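PDB 1O1Y: glutamine amidotransferase domain-containing protein, which probably hydrolyses glutamine, as class I glutamine amidotransferases do, to supply ammonia to an acceptor that has not been established. Local coordinates for residues Asp202-Lys206 and Lys207-Pro211; Arg138-Pro141 and Asp142-Val146. One frame throughout, in Å; residues are numbered along the deposited sequence.

Interaction 1 (Asp202-Lys206 and Lys207-Pro211)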
ATOM      1  N   ASP A 202      20.239  -0.431 -10.213  1.00 13.29           N
ATOM      2  CA  ASP A 202      21.520  -0.196  -9.514  1.00 14.08           C
ATOM      3  C   ASP A 202      21.429  -0.459  -8.015  1.00 11.79           C
ATOM      4  O   ASP A 202      22.365  -0.946  -7.415  1.00 10.03           O
ATOM      5  CB  ASP A 202      22.033   1.217  -9.771  1.00 15.11           C
ATOM      6  CG  ASP A 202      22.366   1.445 -11.203  1.00 20.97           C
ATOM      7  OD1 ASP A 202      22.637   0.453 -11.929  1.00 37.12           O
ATOM      8  OD2 ASP A 202      22.411   2.593 -11.697  1.00 42.34           O
ATOM      9  N   GLU A 203      20.307  -0.142  -7.409  1.00 11.91           N
ATOM     10  CA  GLU A 203      20.081  -0.459  -6.006  1.00 11.98           C
ATOM     11  C   GLU A 203      20.077  -1.961  -5.781  1.00 13.79           C
ATOM     12  O   GLU A 203      20.666  -2.454  -4.812  1.00 13.36           O
ATOM     13  CB  GLU A 203      18.756   0.122  -5.499  1.00 12.87           C
ATOM     14  CG  GLU A 203      18.381  -0.349  -4.080  1.00 17.68           C
ATOM     15  CD  GLU A 203      17.044   0.177  -3.550  1.00 30.16           C
ATOM     16  OE1 GLU A 203      16.685  -0.154  -2.388  1.00 27.25           O
ATOM     17  OE2 GLU A 203      16.331   0.887  -4.307  1.00 26.61           O
ATOM     18  N   LEU A 204      19.382  -2.687  -6.666  1.00 11.28           N
ATOM     19  CA  LEU A 204      19.411  -4.130  -6.611  1.00 11.73           C
ATOM     20  C   LEU A 204      20.833  -4.671  -6.791  1.00 10.27           C
ATOM     21  O   LEU A 204      21.225  -5.553  -6.046  1.00 12.10           O
ATOM     22  CB  LEU A 204      18.445  -4.747  -7.637  1.00  9.24           C
ATOM     23  CG  LEU A 204      16.978  -4.505  -7.303  1.00 11.77           C
ATOM     24  CD1 LEU A 204      16.108  -4.958  -8.449  1.00 11.03           C
ATOM     25  CD2 LEU A 204      16.566  -5.228  -6.054  1.00 10.29           C
ATOM     26  N   GLU A 205      21.609  -4.119  -7.729  1.00  9.90           N
ATOM     27  CA  GLU A 205      22.998  -4.549  -7.925  1.00 10.58           C
ATOM     28  C   GLU A 205      23.823  -4.272  -6.667  1.00 11.74           C
ATOM     29  O   GLU A 205      24.586  -5.134  -6.232  1.00 11.06           O
ATOM     30  CB  GLU A 205      23.707  -3.879  -9.132  1.00 11.13           C
ATOM     31  CG  GLU A 205      23.215  -4.308 -10.491  1.00 15.14           C
ATOM     32  CD  GLU A 205      23.904  -3.565 -11.644  1.00 15.02           C
ATOM     33  OE1 GLU A 205      24.729  -2.664 -11.395  1.00 27.53           O
ATOM     34  OE2 GLU A 205      23.612  -3.900 -12.822  1.00 24.23           O
ATOM     35  N   LYS A 206      23.681  -3.073  -6.102  1.00 11.77           N
ATOM     36  CA  LYS A 206      24.446  -2.652  -4.913  1.00 13.84           C
ATOM     37  C   LYS A 206      24.209  -3.648  -3.767  1.00 12.83           C
ATOM     38  O   LYS A 206      25.166  -4.090  -3.115  1.00 14.36           O
ATOM     39  CB  LYS A 206      24.021  -1.261  -4.419  1.00 13.97           C
ATOM     40  CG  LYS A 206      24.827  -0.735  -3.226  1.00 18.84           C
ATOM     41  CD  LYS A 206      24.646   0.793  -3.064  1.00 29.26           C
ATOM     42  CE  LYS A 206      25.068   1.311  -1.674  1.00 29.60           C
ATOM     43  NZ  LYS A 206      26.469   1.775  -1.688  1.00 28.81           N
ATOM     44  N   LYS A 207      22.958  -4.043  -3.623  1.00 12.26           N
ATOM     45  CA  LYS A 207      22.508  -4.919  -2.536  1.00 13.51           C
ATOM     46  C   LYS A 207      22.636  -6.416  -2.904  1.00 13.17           C
ATOM     47  O   LYS A 207      22.326  -7.283  -2.098  1.00 13.51           O
ATOM     48  CB  LYS A 207      21.103  -4.580  -2.149  1.00 13.85           C
ATOM     49  CG  LYS A 207      21.008  -3.166  -1.525  1.00 15.48           C
ATOM     50  CD  LYS A 207      19.627  -2.755  -1.107  1.00 17.15           C
ATOM     51  CE  LYS A 207      19.709  -1.353  -0.402  1.00 20.64           C
ATOM     52  NZ  LYS A 207      18.385  -0.689  -0.253  1.00 26.07           N
ATOM     53  N   LYS A 208      23.102  -6.677  -4.117  1.00 12.58           N
ATOM     54  CA  LYS A 208      23.325  -8.030  -4.614  1.00 13.82           C
ATOM     55  C   LYS A 208      22.045  -8.885  -4.511  1.00 14.79           C
ATOM     56  O   LYS A 208      22.056 -10.017  -4.041  1.00 16.31           O
ATOM     57  CB  LYS A 208      24.558  -8.654  -3.935  1.00 12.85           C
ATOM     58  CG  LYS A 208      25.842  -7.860  -4.183  1.00 11.47           C
ATOM     59  CD  LYS A 208      27.124  -8.537  -3.625  1.00 13.62           C
ATOM     60  CE  LYS A 208      27.081  -8.629  -2.099  1.00 20.22           C
ATOM     61  NZ  LYS A 208      28.318  -9.301  -1.583  1.00 11.44           N
ATOM     62  N   ILE A 209      20.927  -8.319  -4.964  1.00 13.47           N
ATOM     63  CA  ILE A 209      19.630  -8.999  -4.976  1.00 13.47           C
ATOM     64  C   ILE A 209      19.358  -9.382  -6.427  1.00 13.72           C
ATOM     65  O   ILE A 209      19.467  -8.542  -7.332  1.00 13.30           O
ATOM     66  CB  ILE A 209      18.527  -8.070  -4.417  1.00 13.32           C
ATOM     67  CG1 ILE A 209      18.818  -7.743  -2.959  1.00 18.21           C
ATOM     68  CG2 ILE A 209      17.132  -8.671  -4.527  1.00 13.55           C
ATOM     69  CD1 ILE A 209      17.838  -6.737  -2.352  1.00 19.39           C
ATOM     70  N   ASP A 210      19.086 -10.670  -6.657  1.00 12.27           N
ATOM     71  CA  ASP A 210      18.953 -11.236  -8.006  1.00 12.58           C
ATOM     72  C   ASP A 210      17.582 -10.879  -8.593  1.00  9.48           C
ATOM     73  O   ASP A 210      16.546 -11.364  -8.124  1.00 11.34           O
ATOM     74  CB  ASP A 210      19.039 -12.760  -7.932  1.00 12.83           C
ATOM     75  CG  ASP A 210      19.171 -13.399  -9.284  1.00 17.84           C
ATOM     76  OD1 ASP A 210      18.748 -12.816 -10.301  1.00 15.74           O
ATOM     77  OD2 ASP A 210      19.720 -14.497  -9.428  1.00 23.80           O
ATOM     78  N   PRO A 211      17.570 -10.048  -9.625  1.00  9.72           N
ATOM     79  CA  PRO A 211      16.302  -9.594 -10.211  1.00 11.66           C
ATOM     80  C   PRO A 211      15.551 -10.724 -10.948  1.00 11.49           C
ATOM     81  O   PRO A 211      14.318 -10.670 -10.977  1.00 12.07           O
ATOM     82  CB  PRO A 211      16.728  -8.525 -11.206  1.00 12.18           C
ATOM     83  CG  PRO A 211      18.142  -8.715 -11.434  1.00 13.69           C
ATOM     84  CD  PRO A 211      18.732  -9.518 -10.340  1.00 10.75           C
TER

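Interaction 2 (Arg138-Pro141 and Asp142-Val146). With SO4 (sulfate ion), chain I; SO4 (sulfate ion), chain E; SO4 (sulfate ion), chain F; SO4 (sulfate ion), chain H.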
ATOM      1  N   ARG A 138     -10.961 -11.691   4.909  1.00 11.48           N
ATOM      2  CA  ARG A 138     -11.498 -13.014   5.128  1.00 14.34           C
ATOM      3  C   ARG A 138     -11.037 -14.071   4.130  1.00 13.58           C
ATOM      4  O   ARG A 138     -10.850 -15.242   4.489  1.00 13.78           O
ATOM      5  CB  ARG A 138     -13.022 -12.948   5.176  1.00 16.43           C
ATOM      6  CG  ARG A 138     -13.716 -14.099   5.893  1.00 26.66           C
ATOM      7  CD  ARG A 138     -14.943 -13.641   6.790  1.00 26.10           C
ATOM      8  NE  ARG A 138     -14.622 -12.655   7.866  1.00 34.19           N
ATOM      9  CZ  ARG A 138     -15.527 -11.849   8.461  1.00 26.73           C
ATOM     10  NH1 ARG A 138     -16.791 -11.858   8.089  1.00 31.21           N
ATOM     11  NH2 ARG A 138     -15.171 -11.004   9.416  1.00 39.31           N
ATOM     12  N   GLU A 139     -10.796 -13.682   2.882  1.00 11.93           N
ATOM     13  CA  GLU A 139     -10.363 -14.638   1.867  1.00 12.74           C
ATOM     14  C   GLU A 139      -8.875 -14.928   1.928  1.00 13.44           C
ATOM     15  O   GLU A 139      -8.404 -15.850   1.229  1.00 12.70           O
ATOM     16  CB  GLU A 139     -10.657 -14.109   0.465  0.65 13.49           C
ATOM     17  CG  GLU A 139     -12.107 -14.261   0.070  0.65 17.57           C
ATOM     18  CD  GLU A 139     -13.032 -13.387   0.881  0.65 24.78           C
ATOM     19  OE1 GLU A 139     -14.022 -13.923   1.438  0.65 22.89           O
ATOM     20  OE2 GLU A 139     -12.765 -12.161   0.953  0.65 30.39           O
ATOM     21  N   PHE A 140      -8.130 -14.171   2.745  1.00 11.93           N
ATOM     22  CA  PHE A 140      -6.673 -14.290   2.752  1.00 11.32           C
ATOM     23  C   PHE A 140      -6.284 -15.506   3.590  1.00 12.00           C
ATOM     24  O   PHE A 140      -6.937 -15.800   4.582  1.00 11.15           O
ATOM     25  CB  PHE A 140      -6.012 -13.028   3.324  1.00 14.02           C
ATOM     26  CG  PHE A 140      -5.947 -11.860   2.360  1.00 11.19           C
ATOM     27  CD1 PHE A 140      -7.094 -11.316   1.816  1.00  8.91           C
ATOM     28  CD2 PHE A 140      -4.733 -11.268   2.079  1.00 12.04           C
ATOM     29  CE1 PHE A 140      -7.012 -10.245   0.954  1.00 10.86           C
ATOM     30  CE2 PHE A 140      -4.655 -10.190   1.233  1.00 13.46           C
ATOM     31  CZ  PHE A 140      -5.803  -9.686   0.645  1.00 13.14           C
ATOM     32  N   PRO A 141      -5.197 -16.193   3.228  1.00 10.52           N
ATOM     33  CA  PRO A 141      -4.770 -17.380   3.987  1.00 12.43           C
ATOM     34  C   PRO A 141      -3.992 -16.988   5.255  1.00 12.05           C
ATOM     35  O   PRO A 141      -3.671 -15.806   5.445  1.00 12.42           O
ATOM     36  CB  PRO A 141      -3.856 -18.094   3.005  1.00 12.54           C
ATOM     37  CG  PRO A 141      -3.201 -17.000   2.291  1.00 13.95           C
ATOM     38  CD  PRO A 141      -4.330 -15.979   2.061  1.00 11.78           C
ATOM     39  N   ASP A 142      -3.720 -17.973   6.103  1.00 10.89           N
ATOM     40  CA  ASP A 142      -2.998 -17.745   7.349  1.00 11.63           C
ATOM     41  C   ASP A 142      -1.556 -17.308   7.116  1.00 11.81           C
ATOM     42  O   ASP A 142      -1.010 -16.536   7.909  1.00 10.31           O
ATOM     43  CB  ASP A 142      -2.999 -19.020   8.184  1.00 11.16           C
ATOM     44  CG  ASP A 142      -4.364 -19.340   8.758  1.00 14.19           C
ATOM     45  OD1 ASP A 142      -4.542 -20.489   9.210  1.00  9.63           O
ATOM     46  OD2 ASP A 142      -5.287 -18.492   8.785  1.00 12.32           O
ATOM     47  N   ARG A 143      -0.951 -17.804   6.032  1.00 10.11           N
ATOM     48  CA  ARG A 143       0.458 -17.540   5.749  1.00 11.54           C
ATOM     49  C   ARG A 143       0.597 -17.293   4.264  1.00 10.97           C
ATOM     50  O   ARG A 143       0.201 -18.145   3.470  1.00 13.40           O
ATOM     51  CB  ARG A 143       1.243 -18.738   6.216  1.00 10.79           C
ATOM     52  CG  ARG A 143       2.771 -18.830   6.009  1.00 16.05           C
ATOM     53  CD  ARG A 143       3.203 -20.208   6.455  1.00 18.57           C
ATOM     54  NE  ARG A 143       4.605 -20.598   6.330  1.00 20.66           N
ATOM     55  CZ  ARG A 143       5.068 -21.423   5.437  1.00 16.55           C
ATOM     56  NH1 ARG A 143       6.350 -21.716   5.468  1.00 26.21           N
ATOM     57  NH2 ARG A 143       4.291 -21.922   4.457  1.00 14.66           N
ATOM     58  N   LEU A 144       1.116 -16.127   3.900  1.00 11.17           N
ATOM     59  CA  LEU A 144       1.023 -15.605   2.513  1.00 10.97           C
ATOM     60  C   LEU A 144       2.407 -15.075   2.122  1.00 12.13           C
ATOM     61  O   LEU A 144       3.009 -14.282   2.870  1.00 11.08           O
ATOM     62  CB  LEU A 144      -0.025 -14.450   2.478  1.00 12.76           C
ATOM     63  CG  LEU A 144      -0.364 -13.841   1.095  1.00 15.61           C
ATOM     64  CD1 LEU A 144      -1.010 -14.848   0.119  1.00 19.85           C
ATOM     65  CD2 LEU A 144      -1.266 -12.659   1.266  1.00 21.82           C
ATOM     66  N   ARG A 145       2.860 -15.445   0.932  1.00 11.37           N
ATOM     67  CA  ARG A 145       4.069 -14.859   0.366  1.00 12.22           C
ATOM     68  C   ARG A 145       3.735 -13.570  -0.348  1.00 12.31           C
ATOM     69  O   ARG A 145       2.862 -13.522  -1.208  1.00 12.18           O
ATOM     70  CB  ARG A 145       4.710 -15.837  -0.587  1.00 13.60           C
ATOM     71  CG  ARG A 145       6.095 -15.459  -0.951  1.00 20.44           C
ATOM     72  CD  ARG A 145       6.796 -16.492  -1.863  1.00 21.16           C
ATOM     73  NE  ARG A 145       7.168 -17.702  -1.137  0.65 24.57           N
ATOM     74  CZ  ARG A 145       6.568 -18.886  -1.234  0.65 15.28           C
ATOM     75  NH1 ARG A 145       5.520 -19.081  -2.045  0.65 22.89           N
ATOM     76  NH2 ARG A 145       7.047 -19.912  -0.538  0.65 17.62           N
ATOM     77  N   VAL A 146       4.411 -12.500   0.064  1.00 10.30           N
ATOM     78  CA  VAL A 146       4.164 -11.162  -0.452  1.00 10.49           C
ATOM     79  C   VAL A 146       5.471 -10.435  -0.781  1.00 10.85           C
ATOM     80  O   VAL A 146       6.596 -10.863  -0.387  1.00 11.05           O
ATOM     81  CB  VAL A 146       3.359 -10.313   0.560  1.00 10.17           C
ATOM     82  CG1 VAL A 146       2.059 -10.972   0.894  1.00 12.64           C
ATOM     83  CG2 VAL A 146       4.196 -10.005   1.796  1.00 10.31           C
TER
HETATM   84  S   SO4 I 408      -5.550 -21.406   4.855  0.50 17.48           S
HETATM   85  O1  SO4 I 408      -5.085 -21.551   3.490  0.50 24.24           O
HETATM   86  O2  SO4 I 408      -5.614 -22.702   5.568  0.50 11.96           O
HETATM   87  O3  SO4 I 408      -6.879 -20.816   4.845  0.50 33.91           O
HETATM   88  O4  SO4 I 408      -4.747 -20.431   5.471  0.50  6.43           O
HETATM   89  S   SO4 E 404       6.916 -23.307   1.886  0.50 16.94           S
HETATM   90  O1  SO4 E 404       7.221 -24.684   1.568  0.50 16.20           O
HETATM   91  O2  SO4 E 404       5.502 -23.160   2.072  0.50 11.81           O
HETATM   92  O3  SO4 E 404       7.379 -22.394   0.854  0.50 21.37           O
HETATM   93  O4  SO4 E 404       7.705 -22.941   3.040  0.50 12.02           O
HETATM   94  S   SO4 F 405     -18.337 -12.808   5.004  0.50 11.58           S
HETATM   95  O1  SO4 F 405     -17.582 -13.585   4.098  0.50 11.17           O
HETATM   96  O2  SO4 F 405     -18.499 -13.623   6.201  0.50 19.15           O
HETATM   97  O3  SO4 F 405     -19.669 -12.508   4.578  0.50 10.72           O
HETATM   98  O4  SO4 F 405     -17.654 -11.597   5.253  0.50 10.21           O
HETATM   99  S   SO4 H 407       3.323 -23.070  -2.711  0.50 24.15           S
HETATM  100  O1  SO4 H 407       3.400 -24.106  -3.735  0.50 12.16           O
HETATM  101  O2  SO4 H 407       1.938 -22.650  -2.530  0.50 33.33           O
HETATM  102  O3  SO4 H 407       4.074 -21.835  -3.010  0.50 20.70           O
HETATM  103  O4  SO4 H 407       3.723 -23.675  -1.454  0.50 24.57           O
HETATM  104  O   HOH W   1      -7.133 -17.701   6.850  1.00 36.12           O

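Interaction 1 (Asp202-Lys206 and Lys207-Pro211)
The carboxylate of Glu203 is met at OE1 by Lys207, whose NZ lies 2.8 Å from OE1 on its anti side and 23° out of the carboxylate plane. This salt bridge spans one helical turn, a spacing at which glutamate and lysine readily pair. Trp149 NE1 also bonds OE1, and Glu121 OE2 is a second anionic partner of NZ, so both ends of the pair are fixed by further neighbours. Lys207 has CG beside its backbone N (chi1 -66°), which folds the extended chain back over the last turn; CG passes 3.4 Å from Glu203 O, and the side chains of Lys207, Glu203 and Ile209 all touch Ile123. If a methionine stood in place of Lys207, Glu203 and Glu121 would probably lose the positive charge they share, leaving two carboxylates near each other without it.

Beside this bridge the helix comes to its end. Lys207 N still makes a helical bond to Glu203 O, 3.0 Å away. Lys208 then takes positive phi, a conformation commonest for glycine; its CB leaves the backbone pointing away from the last turn. Its N bonds Glu205 O from above the carbonyl plane. Ile209 N reaches back to Leu204 O over 3.0 Å, and this bond is nearly straight at 175°. The same two residues meet through side chains crossing at about a right angle, with Leu204 CD2 3.8 Å from Ile209 CG2. Branched aliphatic residues suit this place, where both pack on Leu214 of the next helix. Asp210 then caps that helix through OD1 to Arg212 N. The paired backward bonds, the positive phi and the hydrophobic contact between Leu204 and Ile209 make a classic Schellman motif, here leading directly into an N-cap.

Interaction 2 (Arg138-Pro141 and Asp142-Val146)
Leu144 divides its two methyls between Phe140 and Pro141. CD2 approaches the Phe140 ring obliquely, 3.8 Å from its CD2 atom, while CD1 lies against the pyrrolidine ring, 3.8 Å from Pro141 CG. Chi1 of -175° sets CG anti to the backbone N, and chi2 of 63° then turns one methyl to each ring. Each of the two pairs crosses at a slant, and both rings lie on one side of the leucine. Leucine suits the place because its two branches can serve both rings, and proline because its compact ring offers an apolar surface at the bend into the strand. Leu228 of helix 211-237 touches all three side chains, and Phe137 meets Phe140 edge-to-face.

Around this apolar cluster the turn is polar. A water donates to Phe140 O, 3.0 Å away, and to Asp142 OD2, 2.8 Å away, linking the carbonyl before the proline to the carboxylate after it. Asp142 N points almost straight (173°) at O4 of a sulfate ion (chain I), 2.7 Å off. The strand then alternates: the side chains of Arg143 and Arg145 start on the face opposite to Leu144. Arg143, extended from CG to NE, presents NH1 and NH2 to two oxygens of another sulfate (chain E), with NH2 2.9 Å from O2, which lies in the guanidinium plane at its edge. Its two amino groups let it grip the anion at two points, and the same guanidinium makes a cation-pi contact with Phe127. The sulfates probably come from the crystallisation liquor.

Backbone bonds of Asp142, Leu144 and Val146 with Lys130, Val128 and Tyr126 pair this strand with 125-130. The arrangement is thus the closing end of an antiparallel beta-hairpin with a long connection, with Leu144, Phe140 and Pro141 packed against a helix flanking the central mixed sheet.

In the fold
Interactions 1 and 2 do not touch: their centres are 28 Å apart and their nearest atoms about 12 Å apart. Two elements nevertheless join them. Strand 143-150 begins in interaction 2 and farther along carries Trp149, which bonds Glu203 in interaction 1. Helix 211-237 starts at interaction 1, where Leu214 packs on it, and later brings Leu228 to interaction 2. Interaction 1 is at the surface, its centre about 23 Å from that of the chain; interaction 2 is partly buried, its centre about 16 Å away. Neither includes Cys100, found here as cysteinesulfonic acid between strand 96-98 and helix 102-109, where class I amidotransferases place their nucleophile.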